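Local coordinates for protein beta-1,3-1,4-glucanase (PDB 5H4R) that probably hydrolyses mixed-linkage beta-1,3-1,4-glucans such as lichenan, as a family 5 glycoside hydrolase with a TIM-barrel fold, at residues I140-N152 and F183-R195. The protein carries 1 engineered substitution. Sequence-based numbering, arbitrary orientation.
Sequences IHHDIMPGYYYPN and FEAVNQPRLTGSR. Engineered in segment 183-195: Q188 (natural residue Glu). With BGC (beta-D-glucopyranose), chain B; BGC (beta-D-glucopyranose), chain C; BGC (beta-D-glucopyranose), chain D.
N187 ND2 donates to O2 of the chain B glucose at 3.0 Å and lies over one face of the H141 ring. Segment 140-152 follows strand 135-139 of the eight-stranded TIM barrel. Segment 183-195 starts on the end of the neighbouring parallel strand 181-184 and runs into the loop after it. H141, H142, N187 and Q188, just past the strand ends, line the glycan pocket. The N187 amide stacks on the H141 ring with the planes 22° apart, ND2 offset toward the rim and 3.1 Å from H141 CE1. The N187 side chain reaches this ring with CG anti to its backbone N (chi1 177°). N187 OD1 is bonded to R98. H141 NE2 meets O3 of the same sugar at 3.0 Å, nearly straight at 168°. With H141 cut back to an alanine, glucose O3 would probably lose this partner and the N187 amide the ring it stacks on. Q188, engineered in place of glutamate, donates from NE2 to O4 of the chain C glucose, and its OE1 is bonded to H272.

Behind the pocket the contact turns apolar. V186 CG2 sits over the centre of the Y149 ring in a CH-pi contact, 3.9 Å from the centroid, and also touches I144 CD1. P189 CB packs against Y149 CE1. R190 NH1 donates to Q188 O, which lies in the guanidinium plane. This bond and the salt bridge from R190 NE to E197 hold the group, whose NH1 comes near I144 CG1. Farther along, L191 CD2 lies 3.8 Å from Y150 CE2. The Y150 hydroxyl oxygen, OH, accepts from T192 N at 3.1 Å.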
ATOM      1  N   ILE A 140       4.533  -7.574  -3.463  1.00  9.96           N
ATOM      2  CA  ILE A 140       5.983  -7.476  -3.674  1.00  9.87           C
ATOM      3  C   ILE A 140       6.400  -6.039  -3.356  1.00 10.09           C
ATOM      4  O   ILE A 140       5.871  -5.100  -3.965  1.00  9.36           O
ATOM      5  CB  ILE A 140       6.347  -7.831  -5.131  1.00  9.45           C
ATOM      6  CG1 ILE A 140       6.039  -9.296  -5.460  1.00 10.21           C
ATOM      7  CG2 ILE A 140       7.821  -7.457  -5.449  1.00 11.24           C
ATOM      8  CD1 ILE A 140       6.304  -9.702  -6.893  1.00 10.59           C
ATOM      9  N   HIS A 141       7.345  -5.835  -2.413  1.00  8.68           N
ATOM     10  CA  HIS A 141       7.631  -4.491  -1.938  1.00  8.47           C
ATOM     11  C   HIS A 141       8.983  -4.020  -2.460  1.00 11.26           C
ATOM     12  O   HIS A 141       9.073  -3.610  -3.637  1.00  9.77           O
ATOM     13  CB  HIS A 141       7.470  -4.446  -0.413  1.00  9.88           C
ATOM     14  CG  HIS A 141       7.112  -3.094   0.090  1.00  8.26           C
ATOM     15  ND1 HIS A 141       5.828  -2.584   0.013  1.00  7.82           N
ATOM     16  CD2 HIS A 141       7.879  -2.124   0.650  1.00  8.13           C
ATOM     17  CE1 HIS A 141       5.823  -1.369   0.532  1.00  6.94           C
ATOM     18  NE2 HIS A 141       7.051  -1.073   0.934  1.00  7.46           N
ATOM     19  N   HIS A 142      10.045  -3.998  -1.639  1.00  9.85           N
ATOM     20  CA  HIS A 142      11.333  -3.387  -2.014  1.00  9.58           C
ATOM     21  C   HIS A 142      12.199  -4.366  -2.802  1.00 10.71           C
ATOM     22  O   HIS A 142      13.324  -4.691  -2.418  1.00 11.24           O
ATOM     23  CB  HIS A 142      12.134  -2.903  -0.809  1.00  9.49           C
ATOM     24  CG  HIS A 142      11.521  -1.790  -0.029  1.00 10.29           C
ATOM     25  ND1 HIS A 142      11.052  -0.624  -0.603  1.00 13.63           N
ATOM     26  CD2 HIS A 142      11.352  -1.643   1.310  1.00 13.30           C
ATOM     27  CE1 HIS A 142      10.591   0.175   0.349  1.00 12.08           C
ATOM     28  NE2 HIS A 142      10.775  -0.417   1.517  1.00 11.88           N
ATOM     29  N   ASP A 143      11.661  -4.794  -3.946  1.00 10.93           N
ATOM     30  CA  ASP A 143      12.325  -5.693  -4.877  1.00  9.13           C
ATOM     31  C   ASP A 143      12.556  -5.026  -6.231  1.00 10.50           C
ATOM     32  O   ASP A 143      12.675  -5.704  -7.251  1.00 10.59           O
ATOM     33  CB  ASP A 143      11.509  -6.971  -5.074  1.00  8.50           C
ATOM     34  CG  ASP A 143      11.408  -7.820  -3.814  1.00 10.65           C
ATOM     35  OD1 ASP A 143      12.254  -7.676  -2.921  1.00  9.85           O
ATOM     36  OD2 ASP A 143      10.506  -8.686  -3.758  1.00 10.77           O
ATOM     37  N   ILE A 144      12.649  -3.698  -6.266  1.00 10.36           N
ATOM     38  CA  ILE A 144      12.701  -2.967  -7.529  1.00  9.93           C
ATOM     39  C   ILE A 144      14.181  -2.763  -7.858  1.00 14.93           C
ATOM     40  O   ILE A 144      14.806  -1.769  -7.482  1.00 16.77           O
ATOM     41  CB  ILE A 144      11.918  -1.658  -7.464  1.00  9.65           C
ATOM     42  CG1 ILE A 144      10.519  -1.896  -6.871  1.00 11.19           C
ATOM     43  CG2 ILE A 144      11.847  -1.014  -8.856  1.00 15.30           C
ATOM     44  CD1 ILE A 144       9.635  -2.884  -7.646  1.00 12.75           C
ATOM     45  N   MET A 145      14.745  -3.724  -8.581  1.00 10.68           N
ATOM     46  CA  MET A 145      16.154  -3.689  -8.944  1.00 13.82           C
ATOM     47  C   MET A 145      16.369  -4.615 -10.130  1.00 14.98           C
ATOM     48  O   MET A 145      15.660  -5.619 -10.270  1.00 15.42           O
ATOM     49  CB  MET A 145      17.032  -4.099  -7.752  1.00 25.80           C
ATOM     50  CG  MET A 145      16.468  -5.212  -6.918  1.00 36.84           C
ATOM     51  SD  MET A 145      17.127  -5.281  -5.217  1.00 32.31           S
ATOM     52  CE  MET A 145      18.801  -5.679  -5.643  1.00 29.85           C
ATOM     53  N   PRO A 146      17.334  -4.317 -10.988  1.00 15.03           N
ATOM     54  CA  PRO A 146      17.634  -5.225 -12.093  1.00 16.83           C
ATOM     55  C   PRO A 146      17.945  -6.623 -11.569  1.00 17.88           C
ATOM     56  O   PRO A 146      18.646  -6.795 -10.577  1.00 21.84           O
ATOM     57  CB  PRO A 146      18.849  -4.573 -12.763  1.00 24.88           C
ATOM     58  CG  PRO A 146      18.722  -3.114 -12.406  1.00 21.41           C
ATOM     59  CD  PRO A 146      18.197  -3.119 -11.006  1.00 18.14           C
ATOM     60  N   GLY A 147      17.388  -7.627 -12.228  1.00 23.23           N
ATOM     61  CA  GLY A 147      17.524  -8.986 -11.772  1.00 24.77           C
ATOM     62  C   GLY A 147      16.355  -9.478 -10.954  1.00 19.61           C
ATOM     63  O   GLY A 147      16.185 -10.695 -10.817  1.00 17.64           O
ATOM     64  N   TYR A 148      15.547  -8.560 -10.407  1.00 14.32           N
ATOM     65  CA  TYR A 148      14.290  -8.925  -9.768  1.00 11.13           C
ATOM     66  C   TYR A 148      13.188  -8.228 -10.557  1.00 11.13           C
ATOM     67  O   TYR A 148      13.018  -8.526 -11.740  1.00 12.88           O
ATOM     68  CB  TYR A 148      14.347  -8.636  -8.265  1.00 10.50           C
ATOM     69  CG  TYR A 148      15.478  -9.386  -7.597  1.00 13.33           C
ATOM     70  CD1 TYR A 148      15.398 -10.755  -7.393  1.00 17.30           C
ATOM     71  CD2 TYR A 148      16.625  -8.738  -7.192  1.00 20.64           C
ATOM     72  CE1 TYR A 148      16.441 -11.456  -6.808  1.00 16.54           C
ATOM     73  CE2 TYR A 148      17.669  -9.435  -6.591  1.00 23.75           C
ATOM     74  CZ  TYR A 148      17.566 -10.788  -6.408  1.00 17.25           C
ATOM     75  OH  TYR A 148      18.601 -11.494  -5.817  1.00 21.17           O
ATOM     76  N   TYR A 149      12.438  -7.304  -9.945  1.00 10.84           N
ATOM     77  CA  TYR A 149      11.398  -6.539 -10.646  1.00 11.92           C
ATOM     78  C   TYR A 149      12.035  -5.250 -11.157  1.00 13.05           C
ATOM     79  O   TYR A 149      12.467  -4.409 -10.361  1.00 14.15           O
ATOM     80  CB  TYR A 149      10.211  -6.236  -9.721  1.00 10.78           C
ATOM     81  CG  TYR A 149       9.021  -5.605 -10.420  1.00 11.16           C
ATOM     82  CD1 TYR A 149       9.109  -4.336 -10.984  1.00 12.56           C
ATOM     83  CD2 TYR A 149       7.810  -6.298 -10.546  1.00 11.83           C
ATOM     84  CE1 TYR A 149       8.037  -3.765 -11.637  1.00 14.56           C
ATOM     85  CE2 TYR A 149       6.734  -5.723 -11.191  1.00 12.92           C
ATOM     86  CZ  TYR A 149       6.852  -4.462 -11.724  1.00 12.93           C
ATOM     87  OH  TYR A 149       5.771  -3.902 -12.369  1.00 19.59           O
ATOM     88  N   TYR A 150      12.129  -5.097 -12.474  1.00 11.98           N
ATOM     89  CA  TYR A 150      12.595  -3.820 -13.001  1.00 11.68           C
ATOM     90  C   TYR A 150      11.853  -3.474 -14.295  1.00 15.12           C
ATOM     91  O   TYR A 150      11.914  -4.234 -15.274  1.00 13.45           O
ATOM     92  CB  TYR A 150      14.112  -3.827 -13.223  1.00 12.47           C
ATOM     93  CG  TYR A 150      14.702  -2.447 -13.118  1.00 12.79           C
ATOM     94  CD1 TYR A 150      14.772  -1.793 -11.878  1.00 13.75           C
ATOM     95  CD2 TYR A 150      15.126  -1.756 -14.251  1.00 15.51           C
ATOM     96  CE1 TYR A 150      15.286  -0.520 -11.768  1.00 14.46           C
ATOM     97  CE2 TYR A 150      15.632  -0.485 -14.155  1.00 18.45           C
ATOM     98  CZ  TYR A 150      15.722   0.131 -12.911  1.00 15.53           C
ATOM     99  OH  TYR A 150      16.221   1.408 -12.874  1.00 18.86           O
ATOM    100  N   PRO A 151      11.155  -2.321 -14.354  1.00 12.12           N
ATOM    101  CA  PRO A 151      10.237  -2.069 -15.485  1.00 12.66           C
ATOM    102  C   PRO A 151      10.858  -1.328 -16.664  1.00 13.83           C
ATOM    103  O   PRO A 151      10.557  -0.159 -16.935  1.00 14.16           O
ATOM    104  CB  PRO A 151       9.135  -1.245 -14.821  1.00 12.00           C
ATOM    105  CG  PRO A 151       9.895  -0.401 -13.814  1.00 13.36           C
ATOM    106  CD  PRO A 151      10.952  -1.336 -13.264  1.00 11.47           C
ATOM    107  N   ASN A 152      11.742  -2.001 -17.398  1.00 14.60           N
ATOM    108  CA  ASN A 152      12.154  -1.485 -18.689  1.00 15.89           C
ATOM    109  C   ASN A 152      12.428  -2.651 -19.628  1.00 16.67           C
ATOM    110  O   ASN A 152      12.439  -3.817 -19.222  1.00 16.73           O
ATOM    111  CB  ASN A 152      13.342  -0.508 -18.566  1.00 19.18           C
ATOM    112  CG  ASN A 152      14.642  -1.152 -18.106  1.00 25.39           C
ATOM    113  OD1 ASN A 152      14.771  -2.376 -17.972  1.00 17.44           O
ATOM    114  ND2 ASN A 152      15.644  -0.293 -17.872  1.00 23.46           N
ATOM    115  N   PHE A 183      -4.302  -9.772  -3.157  1.00  8.99           N
ATOM    116  CA  PHE A 183      -2.930  -9.740  -3.658  1.00  8.65           C
ATOM    117  C   PHE A 183      -2.703  -8.422  -4.384  1.00  8.15           C
ATOM    118  O   PHE A 183      -3.507  -8.041  -5.246  1.00  9.79           O
ATOM    119  CB  PHE A 183      -2.631 -10.872  -4.647  1.00  7.18           C
ATOM    120  CG  PHE A 183      -2.820 -12.268  -4.102  1.00  9.36           C
ATOM    121  CD1 PHE A 183      -2.783 -12.536  -2.746  1.00  9.43           C
ATOM    122  CD2 PHE A 183      -3.029 -13.317  -4.979  1.00 11.56           C
ATOM    123  CE1 PHE A 183      -2.938 -13.841  -2.281  1.00  9.39           C
ATOM    124  CE2 PHE A 183      -3.167 -14.612  -4.516  1.00  9.16           C
ATOM    125  CZ  PHE A 183      -3.128 -14.870  -3.166  1.00 10.51           C
ATOM    126  N   GLU A 184      -1.571  -7.796  -4.105  1.00  8.60           N
ATOM    127  CA  GLU A 184      -1.154  -6.540  -4.730  1.00  9.13           C
ATOM    128  C   GLU A 184       0.116  -6.794  -5.533  1.00  7.09           C
ATOM    129  O   GLU A 184       1.136  -7.170  -4.953  1.00  9.48           O
ATOM    130  CB  GLU A 184      -0.909  -5.473  -3.646  1.00  9.07           C
ATOM    131  CG  GLU A 184      -0.322  -4.162  -4.161  1.00  9.27           C
ATOM    132  CD  GLU A 184       0.151  -3.260  -3.030  1.00 15.47           C
ATOM    133  OE1 GLU A 184      -0.671  -2.953  -2.138  1.00 13.80           O
ATOM    134  OE2 GLU A 184       1.366  -2.903  -2.989  1.00 15.87           O
ATOM    135  N   ALA A 185       0.066  -6.545  -6.848  1.00  7.84           N
ATOM    136  CA  ALA A 185       1.090  -7.030  -7.769  1.00  9.06           C
ATOM    137  C   ALA A 185       2.490  -6.672  -7.310  1.00 11.38           C
ATOM    138  O   ALA A 185       3.410  -7.502  -7.317  1.00  9.97           O
ATOM    139  CB  ALA A 185       0.837  -6.438  -9.150  1.00  7.96           C
ATOM    140  N   VAL A 186       2.673  -5.398  -6.982  1.00  9.16           N
ATOM    141  CA  VAL A 186       3.978  -4.828  -6.694  1.00  9.38           C
ATOM    142  C   VAL A 186       3.668  -3.484  -6.063  1.00  8.01           C
ATOM    143  O   VAL A 186       2.582  -2.928  -6.278  1.00  8.67           O
ATOM    144  CB  VAL A 186       4.821  -4.693  -7.993  1.00  9.58           C
ATOM    145  CG1 VAL A 186       4.159  -3.805  -9.013  1.00  7.90           C
ATOM    146  CG2 VAL A 186       6.227  -4.198  -7.682  1.00 10.51           C
ATOM    147  N   ASN A 187       4.616  -2.964  -5.290  1.00 10.40           N
ATOM    148  CA  ASN A 187       4.410  -1.767  -4.487  1.00  8.45           C
ATOM    149  C   ASN A 187       4.523  -0.486  -5.306  1.00  7.54           C
ATOM    150  O   ASN A 187       3.507   0.126  -5.647  1.00 10.34           O
ATOM    151  CB  ASN A 187       5.415  -1.806  -3.327  1.00  8.63           C
ATOM    152  CG  ASN A 187       5.356  -0.610  -2.466  1.00  9.28           C
ATOM    153  OD1 ASN A 187       4.284  -0.216  -2.020  1.00 10.88           O
ATOM    154  ND2 ASN A 187       6.518  -0.016  -2.184  1.00  9.98           N
ATOM    155  N   GLN A 188       5.740  -0.086  -5.659  1.00  8.81           N
ATOM    156  CA  GLN A 188       5.981   1.196  -6.337  1.00  7.79           C
ATOM    157  C   GLN A 188       6.923   0.949  -7.512  1.00 10.44           C
ATOM    158  O   GLN A 188       8.099   1.333  -7.501  1.00 11.25           O
ATOM    159  CB  GLN A 188       6.527   2.251  -5.373  1.00  9.24           C
ATOM    160  CG  GLN A 188       5.497   2.619  -4.362  1.00  8.96           C
ATOM    161  CD  GLN A 188       5.879   3.714  -3.409  1.00 14.98           C
ATOM    162  OE1 GLN A 188       4.995   4.413  -2.920  1.00 19.69           O
ATOM    163  NE2 GLN A 188       7.162   3.830  -3.082  1.00 11.97           N
ATOM    164  N   PRO A 189       6.425   0.310  -8.560  1.00  9.00           N
ATOM    165  CA  PRO A 189       7.297  -0.051  -9.687  1.00  8.51           C
ATOM    166  C   PRO A 189       7.784   1.199 -10.400  1.00  8.80           C
ATOM    167  O   PRO A 189       6.991   2.078 -10.741  1.00  8.96           O
ATOM    168  CB  PRO A 189       6.389  -0.902 -10.586  1.00  9.53           C
ATOM    169  CG  PRO A 189       5.028  -0.427 -10.294  1.00  8.16           C
ATOM    170  CD  PRO A 189       5.017  -0.029  -8.815  1.00  8.50           C
ATOM    171  N   ARG A 190       9.096   1.281 -10.616  1.00  7.73           N
ATOM    172  CA  ARG A 190       9.695   2.505 -11.131  1.00 10.12           C
ATOM    173  C   ARG A 190      11.132   2.224 -11.549  1.00 11.00           C
ATOM    174  O   ARG A 190      11.703   1.181 -11.233  1.00 12.62           O
ATOM    175  CB  ARG A 190       9.667   3.616 -10.089  1.00  9.57           C
ATOM    176  CG  ARG A 190      10.575   3.327  -8.892  1.00 11.26           C
ATOM    177  CD  ARG A 190      10.199   4.149  -7.685  1.00 10.72           C
ATOM    178  NE  ARG A 190      11.215   4.027  -6.657  1.00 10.83           N
ATOM    179  CZ  ARG A 190      11.283   3.034  -5.778  1.00 13.79           C
ATOM    180  NH1 ARG A 190      10.389   2.048  -5.799  1.00 14.91           N
ATOM    181  NH2 ARG A 190      12.263   2.999  -4.896  1.00 13.84           N
ATOM    182  N   LEU A 191      11.719   3.197 -12.230  1.00  9.30           N
ATOM    183  CA  LEU A 191      13.139   3.181 -12.518  1.00  9.59           C
ATOM    184  C   LEU A 191      13.798   3.806 -11.303  1.00 16.19           C
ATOM    185  O   LEU A 191      13.286   4.790 -10.768  1.00 23.83           O
ATOM    186  CB  LEU A 191      13.444   3.963 -13.800  1.00 10.30           C
ATOM    187  CG  LEU A 191      12.683   3.491 -15.051  1.00 12.10           C
ATOM    188  CD1 LEU A 191      12.872   4.476 -16.197  1.00 14.27           C
ATOM    189  CD2 LEU A 191      13.156   2.130 -15.457  1.00 16.16           C
ATOM    190  N   THR A 192      14.866   3.208 -10.810  1.00 17.64           N
ATOM    191  CA  THR A 192      15.511   3.722  -9.608  1.00 15.19           C
ATOM    192  C   THR A 192      16.837   4.399  -9.939  1.00 14.46           C
ATOM    193  O   THR A 192      17.482   4.098 -10.939  1.00 17.13           O
ATOM    194  CB  THR A 192      15.758   2.620  -8.580  1.00 19.26           C
ATOM    195  OG1 THR A 192      16.646   1.653  -9.146  1.00 20.42           O
ATOM    196  CG2 THR A 192      14.468   1.973  -8.164  1.00 23.46           C
ATOM    197  N   GLY A 193      17.238   5.327  -9.074  1.00 15.32           N
ATOM    198  CA  GLY A 193      18.477   6.049  -9.266  1.00 14.24           C
ATOM    199  C   GLY A 193      18.498   6.785 -10.586  1.00 16.00           C
ATOM    200  O   GLY A 193      19.396   6.594 -11.408  1.00 18.00           O
ATOM    201  N   SER A 194      17.472   7.607 -10.812  1.00 14.09           N
ATOM    202  CA  SER A 194      17.227   8.240 -12.102  1.00 12.65           C
ATOM    203  C   SER A 194      16.369   9.464 -11.871  1.00 12.79           C
ATOM    204  O   SER A 194      15.550   9.487 -10.950  1.00 12.43           O
ATOM    205  CB  SER A 194      16.510   7.284 -13.060  1.00 19.33           C
ATOM    206  OG  SER A 194      15.748   7.984 -14.028  1.00 23.72           O
ATOM    207  N   ARG A 195      16.542  10.469 -12.731  1.00 14.17           N
ATOM    208  CA  ARG A 195      15.665  11.636 -12.681  1.00 15.70           C
ATOM    209  C   ARG A 195      14.204  11.243 -12.844  1.00 14.84           C
ATOM    210  O   ARG A 195      13.314  12.001 -12.443  1.00 15.84           O
ATOM    211  CB  ARG A 195      16.052  12.650 -13.760  1.00 19.64           C
ATOM    212  CG  ARG A 195      15.796  12.194 -15.182  1.00 18.17           C
ATOM    213  CD  ARG A 195      16.570  13.136 -16.153  1.00 21.45           C
ATOM    214  NE  ARG A 195      16.538  12.697 -17.539  1.00 27.10           N
ATOM    215  CZ  ARG A 195      17.136  11.590 -17.993  1.00 41.88           C
ATOM    216  NH1 ARG A 195      17.807  10.787 -17.163  1.00 26.50           N
ATOM    217  NH2 ARG A 195      17.056  11.274 -19.281  1.00 40.76           N
TER
HETATM  218  C2  BGC B   2       7.051   2.956   0.443  1.00  6.55           C
HETATM  219  C3  BGC B   2       7.297   2.618   1.903  1.00  6.79           C
HETATM  220  C4  BGC B   2       7.939   3.837   2.542  1.00  9.30           C
HETATM  221  C5  BGC B   2       6.818   4.869   2.639  1.00 10.55           C
HETATM  222  C6  BGC B   2       7.297   6.186   3.263  1.00 11.43           C
HETATM  223  C1  BGC B   2       6.673   4.428   0.199  1.00 14.78           C
HETATM  224  O2  BGC B   2       6.069   2.052  -0.107  1.00  8.28           O
HETATM  225  O3  BGC B   2       8.167   1.491   1.935  1.00  9.08           O
HETATM  226  O4  BGC B   2       8.381   3.475   3.846  1.00  9.49           O
HETATM  227  O5  BGC B   2       6.239   5.138   1.361  1.00 13.36           O
HETATM  228  O6  BGC B   2       8.474   6.711   2.639  1.00 11.48           O
HETATM  229  C2  BGC C   1       9.411   8.363  -0.936  1.00 14.56           C
HETATM  230  C3  BGC C   1       9.292   6.865  -0.661  1.00 12.43           C
HETATM  231  C4  BGC C   1       7.826   6.472  -0.460  1.00 13.70           C
HETATM  232  C5  BGC C   1       7.010   6.942  -1.669  1.00 12.64           C
HETATM  233  C6  BGC C   1       5.487   6.949  -1.482  1.00 30.59           C
HETATM  234  C1  BGC C   1       8.566   8.727  -2.159  1.00 13.72           C
HETATM  235  O1  BGC C   1       8.548  10.144  -2.417  1.00 23.94           O
HETATM  236  O2  BGC C   1      10.799   8.664  -1.133  1.00 20.83           O
HETATM  237  O3  BGC C   1      10.033   6.537   0.515  1.00 17.52           O
HETATM  238  O4  BGC C   1       7.861   5.037  -0.321  1.00 15.79           O
HETATM  239  O5  BGC C   1       7.242   8.325  -1.865  1.00 24.57           O
HETATM  240  O6  BGC C   1       4.831   7.635  -2.585  1.00 18.53           O
HETATM  241  C2  BGC D   3       9.844   3.873   5.672  1.00  8.22           C
HETATM  242  C3  BGC D   3      11.271   4.261   6.030  1.00 10.26           C
HETATM  243  C4  BGC D   3      12.242   3.316   5.323  1.00  7.49           C
HETATM  244  C5  BGC D   3      11.951   3.288   3.820  1.00  9.00           C
HETATM  245  C6  BGC D   3      12.807   2.271   3.082  1.00  9.77           C
HETATM  246  C1  BGC D   3       9.694   3.891   4.161  1.00  8.86           C
HETATM  247  O2  BGC D   3       8.941   4.805   6.282  1.00  9.89           O
HETATM  248  O3  BGC D   3      11.392   4.152   7.456  1.00 10.37           O
HETATM  249  O4  BGC D   3      13.558   3.867   5.488  1.00  9.34           O
HETATM  250  O5  BGC D   3      10.606   2.943   3.602  1.00  7.84           O
HETATM  251  O6  BGC D   3      12.663   2.476   1.658  1.00 13.02           O
HETATM  252  O   HOH W   1       8.342  -1.023  -4.507  1.00 16.30           O
HETATM  253  O   HOH W   2       9.759  -0.218  -3.512  1.00 22.73           O
HETATM  254  O   HOH W   3      11.198   0.159  -3.517  1.00 10.33           O
HETATM  255  O   HOH W   4      17.096  -0.383  -7.709  1.00 21.16           O